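Local coordinates for Hydrogenase/urease maturation factor HypB (Helicobacter pylori, PDB 4LPS), which is a nickel- and zinc-binding GTPase with low intrinsic activity, required for nickel insertion into [NiFe] hydrogenase and for urease maturation, at residues M152-L157 and E222-F227. Residues are numbered along the deposited sequence; the frame is centred on the assembly and turned at random.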
loop_
_atom_site.group_PDB
_atom_site.type_symbol
_atom_site.label_atom_id
_atom_site.label_comp_id
_atom_site.label_asym_id
_atom_site.label_seq_id
_atom_site.Cartn_x
_atom_site.Cartn_y
_atom_site.Cartn_z
ATOM N N MET A 152 -6.180 2.618 5.369
ATOM C CA MET A 152 -6.511 2.242 4.002
ATOM C C MET A 152 -5.664 1.074 3.535
ATOM O O MET A 152 -4.461 1.005 3.803
ATOM C CB MET A 152 -6.327 3.417 3.032
ATOM C CG MET A 152 -7.119 4.672 3.362
ATOM S SD MET A 152 -7.016 5.892 2.031
ATOM C CE MET A 152 -8.144 5.169 0.838
ATOM N N ASN A 153 -6.316 0.155 2.836
ATOM C CA ASN A 153 -5.631 -0.920 2.145
ATOM C C ASN A 153 -5.783 -0.694 0.649
ATOM O O ASN A 153 -6.893 -0.704 0.116
ATOM C CB ASN A 153 -6.191 -2.278 2.565
ATOM C CG ASN A 153 -6.156 -2.476 4.066
ATOM O OD1 ASN A 153 -5.123 -2.835 4.634
ATOM N ND2 ASN A 153 -7.286 -2.234 4.720
ATOM N N ILE A 154 -4.662 -0.463 -0.021
ATOM C CA ILE A 154 -4.685 -0.083 -1.424
ATOM C C ILE A 154 -3.966 -1.117 -2.286
ATOM O O ILE A 154 -2.854 -1.546 -1.969
ATOM C CB ILE A 154 -4.064 1.309 -1.617
ATOM C CG1 ILE A 154 -4.868 2.339 -0.815
ATOM C CG2 ILE A 154 -4.029 1.682 -3.093
ATOM C CD1 ILE A 154 -4.185 3.684 -0.648
ATOM N N VAL A 155 -4.626 -1.523 -3.367
ATOM C CA VAL A 155 -4.119 -2.577 -4.236
ATOM C C VAL A 155 -3.681 -2.045 -5.602
ATOM O O VAL A 155 -4.428 -1.326 -6.267
ATOM C CB VAL A 155 -5.178 -3.680 -4.444
ATOM C CG1 VAL A 155 -4.635 -4.775 -5.344
ATOM C CG2 VAL A 155 -5.605 -4.263 -3.102
ATOM N N LEU A 156 -2.463 -2.394 -6.009
ATOM C CA LEU A 156 -1.989 -2.071 -7.349
ATOM C C LEU A 156 -2.222 -3.233 -8.299
ATOM O O LEU A 156 -1.951 -4.388 -7.967
ATOM C CB LEU A 156 -0.500 -1.703 -7.348
ATOM C CG LEU A 156 -0.050 -0.335 -6.830
ATOM C CD1 LEU A 156 -0.160 -0.222 -5.314
ATOM C CD2 LEU A 156 1.377 -0.060 -7.281
ATOM N N LEU A 157 -2.762 -2.922 -9.470
ATOM C CA LEU A 157 -2.805 -3.870 -10.574
ATOM C C LEU A 157 -2.056 -3.247 -11.741
ATOM O O LEU A 157 -2.488 -2.230 -12.287
ATOM C CB LEU A 157 -4.247 -4.206 -10.970
ATOM C CG LEU A 157 -4.414 -5.026 -12.252
ATOM C CD1 LEU A 157 -3.675 -6.349 -12.144
ATOM C CD2 LEU A 157 -5.886 -5.258 -12.577
ATOM N N GLU A 222 0.663 13.143 -8.324
ATOM C CA GLU A 222 0.169 14.302 -7.596
ATOM C C GLU A 222 -1.302 14.145 -7.218
ATOM O O GLU A 222 -1.709 14.517 -6.117
ATOM C CB GLU A 222 0.374 15.564 -8.436
ATOM C CG GLU A 222 -0.087 16.853 -7.779
ATOM C CD GLU A 222 0.392 18.081 -8.526
ATOM O OE1 GLU A 222 0.993 18.972 -7.888
ATOM O OE2 GLU A 222 0.163 18.158 -9.753
ATOM N N ASP A 223 -2.096 13.603 -8.138
ATOM C CA ASP A 223 -3.515 13.397 -7.883
ATOM C C ASP A 223 -3.727 12.376 -6.772
ATOM O O ASP A 223 -4.591 12.555 -5.913
ATOM C CB ASP A 223 -4.233 12.951 -9.159
ATOM C CG ASP A 223 -4.431 14.086 -10.146
ATOM O OD1 ASP A 223 -4.131 15.245 -9.788
ATOM O OD2 ASP A 223 -4.877 13.818 -11.285
ATOM N N PHE A 224 -2.931 11.311 -6.791
ATOM C CA PHE A 224 -3.068 10.249 -5.800
ATOM C C PHE A 224 -2.598 10.746 -4.438
ATOM O O PHE A 224 -3.166 10.385 -3.408
ATOM C CB PHE A 224 -2.283 8.999 -6.216
ATOM C CG PHE A 224 -2.372 7.873 -5.223
ATOM C CD1 PHE A 224 -3.582 7.234 -4.990
ATOM C CD2 PHE A 224 -1.253 7.463 -4.511
ATOM C CE1 PHE A 224 -3.677 6.201 -4.067
ATOM C CE2 PHE A 224 -1.337 6.432 -3.587
ATOM C CZ PHE A 224 -2.552 5.799 -3.364
ATOM N N LYS A 225 -1.549 11.564 -4.444
ATOM C CA LYS A 225 -1.030 12.166 -3.219
ATOM C C LYS A 225 -2.088 13.032 -2.537
ATOM O O LYS A 225 -2.281 12.952 -1.322
ATOM C CB LYS A 225 0.225 12.995 -3.529
ATOM C CG LYS A 225 0.881 13.681 -2.329
ATOM C CD LYS A 225 0.346 15.089 -2.083
ATOM C CE LYS A 225 0.743 16.043 -3.192
ATOM N NZ LYS A 225 0.223 17.418 -2.939
ATOM N N ASN A 226 -2.764 13.864 -3.325
ATOM C CA ASN A 226 -3.793 14.750 -2.796
ATOM C C ASN A 226 -4.981 13.961 -2.272
ATOM O O ASN A 226 -5.612 14.350 -1.290
ATOM C CB ASN A 226 -4.254 15.742 -3.866
ATOM C CG ASN A 226 -3.237 16.835 -4.129
ATOM O OD1 ASN A 226 -2.453 17.193 -3.250
ATOM N ND2 ASN A 226 -3.250 17.377 -5.343
ATOM N N PHE A 227 -5.277 12.849 -2.939
ATOM C CA PHE A 227 -6.292 11.908 -2.484
ATOM C C PHE A 227 -5.977 11.388 -1.087
ATOM O O PHE A 227 -6.844 11.360 -0.212
ATOM C CB PHE A 227 -6.404 10.747 -3.476
ATOM C CG PHE A 227 -7.204 9.582 -2.971
ATOM C CD1 PHE A 227 -8.587 9.647 -2.904
ATOM C CD2 PHE A 227 -6.570 8.410 -2.584
ATOM C CE1 PHE A 227 -9.323 8.571 -2.443
ATOM C CE2 PHE A 227 -7.298 7.329 -2.122
ATOM C CZ PHE A 227 -8.678 7.410 -2.053
#
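Phe-224 and Phe-227 both carry CG anti to the backbone N (chi1 179° and 168°), and their rings reach off the helix toward Ile-154 and Met-152 on the strand. The contact is helix-on-sheet packing in the P-loop GTPase fold of the SIMIBI class: the last helix, 218-234, lies against one face of the parallel sheet, over strand 152-158, a neighbour of strand 47-52. The backbones stay well apart, with Ile-154 CA 11.3 Å from Phe-224 CA, and side chains bridge the gap as two separate pairs. Ile-154 and Phe-224 extend from opposite directions, and the delta methyl CD1 of Ile-154 lies at the ring edge, near the ring plane, 3.8 Å from Phe-224 CZ. One turn along the helix Phe-227 meets Met-152, whose chain bends at chi3, turning its methyl toward the ring. This is a Met-aromatic contact of oblique geometry, the sulfur SD of Met-152 being 5.3 Å from the ring centroid of Phe-227 and 50° off the ring normal. Phe-211 of the edge strand 210-212 meets both phenylalanines, edge-to-face with Phe-224, while Ile-180 of strand 178-182 touches Ile-154 and Phe-224, so the apolar layer runs across neighbouring strands. Lys-225, on the helix but away from the strand, donates from NZ to Asn-226 OD1 (2.7 Å) and forms a salt bridge with Asp-71. Between strand and helix no hydrogen bond forms; at the Met-152 end the closest atoms are CE of Met-152 and CZ of Phe-227, 3.7 Å apart, with Phe-227 CE2 at 3.8 Å from the same methyl.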